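Transcriptional regulator (Corynebacterium diphtheriae, PDB 3LMM) is of unknown function but probably acts as a DNA-binding transcriptional regulator, joining a Schlafen AlbA_2-type domain to a RecG-related region and helix-turn-helix-type regions. Local coordinates at residues P62-A73 / W104-V115. Numbering follows the deposited sequence.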
loop_
_atom_site.group_PDB
_atom_site.type_symbol
_atom_site.label_atom_id
_atom_site.label_comp_id
_atom_site.label_asym_id
_atom_site.label_seq_id
_atom_site.Cartn_x
_atom_site.Cartn_y
_atom_site.Cartn_z
ATOM N N PRO A 62 -8.726 -5.183 18.175
ATOM C CA PRO A 62 -8.967 -4.567 16.866
ATOM C C PRO A 62 -9.781 -3.278 16.860
ATOM O O PRO A 62 -9.467 -2.361 16.113
ATOM C CB PRO A 62 -9.633 -5.690 16.075
ATOM C CG PRO A 62 -10.330 -6.461 17.128
ATOM C CD PRO A 62 -9.282 -6.544 18.209
ATOM N N GLU A 63 -10.825 -3.196 17.671
ATOM C CA GLU A 63 -11.622 -1.977 17.696
ATOM C C GLU A 63 -10.737 -0.807 18.111
ATOM O O GLU A 63 -10.788 0.259 17.510
ATOM C CB GLU A 63 -12.786 -2.103 18.680
ATOM C CG GLU A 63 -13.741 -0.905 18.690
ATOM C CD GLU A 63 -14.682 -0.910 19.889
ATOM O OE1 GLU A 63 -15.628 -0.085 19.919
ATOM O OE2 GLU A 63 -14.464 -1.735 20.808
ATOM N N ALA A 64 -9.924 -1.005 19.142
ATOM C CA ALA A 64 -9.042 0.059 19.606
ATOM C C ALA A 64 -8.002 0.388 18.533
ATOM O O ALA A 64 -7.669 1.559 18.314
ATOM C CB ALA A 64 -8.355 -0.353 20.893
ATOM N N ALA A 65 -7.485 -0.648 17.875
ATOM C CA ALA A 65 -6.492 -0.459 16.835
ATOM C C ALA A 65 -7.042 0.472 15.763
ATOM O O ALA A 65 -6.344 1.369 15.308
ATOM C CB ALA A 65 -6.116 -1.788 16.238
ATOM N N ASP A 66 -8.293 0.265 15.367
ATOM C CA ASP A 66 -8.913 1.112 14.356
ATOM C C ASP A 66 -8.829 2.579 14.780
ATOM O O ASP A 66 -8.157 3.375 14.130
ATOM C CB ASP A 66 -10.382 0.717 14.145
ATOM C CG ASP A 66 -10.568 -0.332 13.054
ATOM O OD1 ASP A 66 -11.710 -0.837 12.909
ATOM O OD2 ASP A 66 -9.592 -0.653 12.333
ATOM N N LYS A 67 -9.499 2.930 15.874
ATOM C CA LYS A 67 -9.497 4.312 16.364
ATOM C C LYS A 67 -8.088 4.930 16.475
ATOM O O LYS A 67 -7.860 6.072 16.051
ATOM C CB LYS A 67 -10.208 4.387 17.726
ATOM C CG LYS A 67 -11.724 4.590 17.654
ATOM C CD LYS A 67 -12.430 3.416 16.991
ATOM C CE LYS A 67 -13.941 3.665 16.802
ATOM N NZ LYS A 67 -14.284 4.695 15.760
ATOM N N LEU A 68 -7.155 4.173 17.050
ATOM C CA LEU A 68 -5.775 4.621 17.223
ATOM C C LEU A 68 -5.090 4.862 15.870
ATOM O O LEU A 68 -4.417 5.878 15.666
ATOM C CB LEU A 68 -4.993 3.585 18.037
ATOM C CG LEU A 68 -4.562 4.017 19.438
ATOM C CD1 LEU A 68 -5.691 4.736 20.118
ATOM C CD2 LEU A 68 -4.132 2.801 20.236
ATOM N N ALA A 69 -5.263 3.924 14.947
ATOM C CA ALA A 69 -4.678 4.081 13.636
ATOM C C ALA A 69 -5.231 5.374 13.042
ATOM O O ALA A 69 -4.483 6.176 12.495
ATOM C CB ALA A 69 -5.020 2.888 12.756
ATOM N N ASP A 70 -6.535 5.598 13.157
ATOM C CA ASP A 70 -7.109 6.821 12.608
ATOM C C ASP A 70 -6.482 8.047 13.236
ATOM O O ASP A 70 -6.243 9.039 12.553
ATOM C CB ASP A 70 -8.621 6.861 12.821
ATOM C CG ASP A 70 -9.385 6.178 11.705
ATOM O OD1 ASP A 70 -10.635 6.091 11.788
ATOM O OD2 ASP A 70 -8.737 5.728 10.737
ATOM N N GLU A 71 -6.219 7.988 14.537
ATOM C CA GLU A 71 -5.611 9.128 15.201
ATOM C C GLU A 71 -4.182 9.351 14.687
ATOM O O GLU A 71 -3.770 10.488 14.452
ATOM C CB GLU A 71 -5.610 8.928 16.717
ATOM C CG GLU A 71 -5.354 10.213 17.509
ATOM C CD GLU A 71 -6.547 11.173 17.509
ATOM O OE1 GLU A 71 -7.050 11.531 16.418
ATOM O OE2 GLU A 71 -6.984 11.583 18.610
ATOM N N VAL A 72 -3.429 8.269 14.501
ATOM C CA VAL A 72 -2.060 8.390 13.997
ATOM C C VAL A 72 -2.054 9.071 12.632
ATOM O O VAL A 72 -1.186 9.885 12.349
ATOM C CB VAL A 72 -1.378 7.017 13.892
ATOM C CG1 VAL A 72 0.026 7.163 13.338
ATOM C CG2 VAL A 72 -1.337 6.382 15.253
ATOM N N ALA A 73 -3.020 8.739 11.786
ATOM C CA ALA A 73 -3.086 9.395 10.496
ATOM C C ALA A 73 -3.329 10.904 10.694
ATOM O O ALA A 73 -2.810 11.707 9.928
ATOM C CB ALA A 73 -4.175 8.785 9.627
ATOM N N TRP A 104 1.928 -6.067 18.428
ATOM C CA TRP A 104 0.606 -6.246 17.849
ATOM C C TRP A 104 0.058 -4.912 17.335
ATOM O O TRP A 104 -0.321 -4.797 16.170
ATOM C CB TRP A 104 -0.350 -6.817 18.886
ATOM C CG TRP A 104 -1.724 -6.998 18.335
ATOM C CD1 TRP A 104 -2.205 -8.084 17.662
ATOM C CD2 TRP A 104 -2.785 -6.038 18.362
ATOM N NE1 TRP A 104 -3.501 -7.857 17.271
ATOM C CE2 TRP A 104 -3.880 -6.609 17.686
ATOM C CE3 TRP A 104 -2.910 -4.747 18.892
ATOM C CZ2 TRP A 104 -5.088 -5.936 17.528
ATOM C CZ3 TRP A 104 -4.108 -4.083 18.735
ATOM C CH2 TRP A 104 -5.181 -4.677 18.057
ATOM N N LEU A 105 0.013 -3.918 18.215
ATOM C CA LEU A 105 -0.477 -2.603 17.852
ATOM C C LEU A 105 0.358 -1.967 16.730
ATOM O O LEU A 105 -0.198 -1.429 15.777
ATOM C CB LEU A 105 -0.498 -1.692 19.085
ATOM C CG LEU A 105 -0.948 -0.230 18.887
ATOM C CD1 LEU A 105 -2.298 -0.212 18.209
ATOM C CD2 LEU A 105 -1.001 0.496 20.223
ATOM N N ARG A 106 1.683 -2.018 16.823
ATOM C CA ARG A 106 2.492 -1.436 15.765
ATOM C C ARG A 106 2.096 -2.058 14.428
ATOM O O ARG A 106 1.690 -1.353 13.498
ATOM C CB ARG A 106 3.980 -1.658 16.029
ATOM C CG ARG A 106 4.709 -0.397 16.495
ATOM C CD ARG A 106 6.157 -0.675 16.886
ATOM N NE ARG A 106 6.943 -1.187 15.766
ATOM C CZ ARG A 106 7.388 -0.444 14.757
ATOM N NH1 ARG A 106 8.091 -1.005 13.784
ATOM N NH2 ARG A 106 7.143 0.860 14.729
ATOM N N GLN A 107 2.193 -3.382 14.334
ATOM C CA GLN A 107 1.834 -4.110 13.110
ATOM C C GLN A 107 0.381 -3.879 12.694
ATOM O O GLN A 107 0.064 -3.829 11.504
ATOM C CB GLN A 107 2.064 -5.614 13.318
ATOM C CG GLN A 107 1.396 -6.511 12.272
ATOM C CD GLN A 107 2.071 -6.467 10.915
ATOM O OE1 GLN A 107 1.495 -6.902 9.920
ATOM N NE2 GLN A 107 3.299 -5.958 10.869
ATOM N N GLY A 108 -0.490 -3.764 13.692
ATOM C CA GLY A 108 -1.899 -3.543 13.437
ATOM C C GLY A 108 -2.163 -2.186 12.811
ATOM O O GLY A 108 -2.951 -2.084 11.869
ATOM N N ILE A 109 -1.506 -1.145 13.321
ATOM C CA ILE A 109 -1.689 0.197 12.775
ATOM C C ILE A 109 -1.098 0.238 11.385
ATOM O O ILE A 109 -1.714 0.753 10.452
ATOM C CB ILE A 109 -1.002 1.267 13.642
ATOM C CG1 ILE A 109 -1.723 1.377 14.986
ATOM C CG2 ILE A 109 -1.037 2.603 12.943
ATOM C CD1 ILE A 109 -1.010 2.180 15.999
ATOM N N PHE A 110 0.093 -0.336 11.248
ATOM C CA PHE A 110 0.774 -0.384 9.958
ATOM C C PHE A 110 -0.041 -1.070 8.855
ATOM O O PHE A 110 0.084 -0.722 7.682
ATOM C CB PHE A 110 2.114 -1.109 10.089
ATOM C CG PHE A 110 2.863 -1.229 8.790
ATOM C CD1 PHE A 110 3.471 -0.113 8.219
ATOM C CD2 PHE A 110 2.968 -2.458 8.142
ATOM C CE1 PHE A 110 4.178 -0.220 7.023
ATOM C CE2 PHE A 110 3.669 -2.582 6.946
ATOM C CZ PHE A 110 4.278 -1.463 6.384
ATOM N N THR A 111 -0.864 -2.042 9.230
ATOM C CA THR A 111 -1.655 -2.751 8.240
ATOM C C THR A 111 -2.816 -1.943 7.724
ATOM O O THR A 111 -3.203 -2.100 6.575
ATOM C CB THR A 111 -2.244 -4.069 8.776
ATOM O OG1 THR A 111 -1.193 -4.991 9.066
ATOM C CG2 THR A 111 -3.178 -4.696 7.745
ATOM N N ARG A 112 -3.387 -1.082 8.554
ATOM C CA ARG A 112 -4.521 -0.321 8.070
ATOM C C ARG A 112 -4.248 1.128 7.707
ATOM O O ARG A 112 -5.039 1.757 7.018
ATOM C CB ARG A 112 -5.706 -0.424 9.066
ATOM C CG ARG A 112 -5.466 0.089 10.494
ATOM C CD ARG A 112 -5.296 -1.053 11.520
ATOM N NE ARG A 112 -6.545 -1.610 12.071
ATOM C CZ ARG A 112 -6.610 -2.728 12.808
ATOM N NH1 ARG A 112 -7.776 -3.165 13.266
ATOM N NH2 ARG A 112 -5.509 -3.430 13.081
ATOM N N ILE A 113 -3.112 1.655 8.121
ATOM C CA ILE A 113 -2.841 3.056 7.842
ATOM C C ILE A 113 -1.608 3.252 6.941
ATOM O O ILE A 113 -1.432 4.309 6.326
ATOM C CB ILE A 113 -2.675 3.778 9.182
ATOM C CG1 ILE A 113 -2.815 5.274 9.012
ATOM C CG2 ILE A 113 -1.327 3.436 9.796
ATOM C CD1 ILE A 113 -2.363 6.046 10.257
ATOM N N ASP A 114 -0.776 2.215 6.860
ATOM C CA ASP A 114 0.434 2.210 6.040
ATOM C C ASP A 114 1.641 2.862 6.710
ATOM O O ASP A 114 2.618 3.220 6.043
ATOM C CB ASP A 114 0.188 2.892 4.698
ATOM C CG ASP A 114 0.378 1.948 3.536
ATOM O OD1 ASP A 114 0.381 2.406 2.368
ATOM O OD2 ASP A 114 0.512 0.730 3.796
ATOM N N VAL A 115 1.582 3.012 8.028
ATOM C CA VAL A 115 2.681 3.609 8.768
ATOM C C VAL A 115 2.871 2.891 10.092
ATOM O O VAL A 115 1.906 2.501 10.744
ATOM C CB VAL A 115 2.433 5.111 9.017
ATOM C CG1 VAL A 115 1.029 5.478 8.617
ATOM C CG2 VAL A 115 2.687 5.463 10.482
#
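R112 and D66 form the salt bridge of this contact. The guanidinium grips the carboxylate side-on, with NE and NH1 both donating to OD2 of D66. Each of the two bonds, from R112 NE and from R112 NH1 to D66 OD2, measures 3.2 Å. OD2 lies in the guanidinium plane, but the two flat groups stand 79° apart. Both nitrogens reach the oxygen from the same face of the carboxylate, NH1 from well above its plane. The R112 chain is bent at chi2 and chi3 and runs back toward the start of its own helix, where it meets D66 of the other helix; the exact course near CD is doubtful. On the way its CG passes 3.6 Å from A69 CB. A65 CB covers one face of the guanidinium, off toward the rim. Contact with both partners should fix the rotation of the group.

The pair belongs to the Schlafen AlbA_2 region. Helices 62-77 and 102-113 pack against each other there, with local axes 9.2 Å apart and crossing at -64°. The small side chains of A65 and A69 face the second helix, consistent with the near approach of A69 and I109, whose CA atoms are 5.0 Å apart. L68 and E71 also touch strand 82-86 of the neighbouring sheet, at V86 and L84.

The apolar contacts run along the same seam. At the N-terminal end of 62-73, the six-membered ring of W104 reaches P62 and A65. W104 CH2 lies 3.5 Å from A65 CB. CG of W104 is anti to the backbone N (chi1 179°), and this carries the indole across to helix 62-77. L68 and L105 cross at about a right angle through their CD2 methyls. I109 CG2 rests against A69. Toward the other end, I113 CD1 lies against A73 CB and V72 CB, beside the backbone of A69 and A73, and V72 CG1 meets V115 CG2 at 4.3 Å.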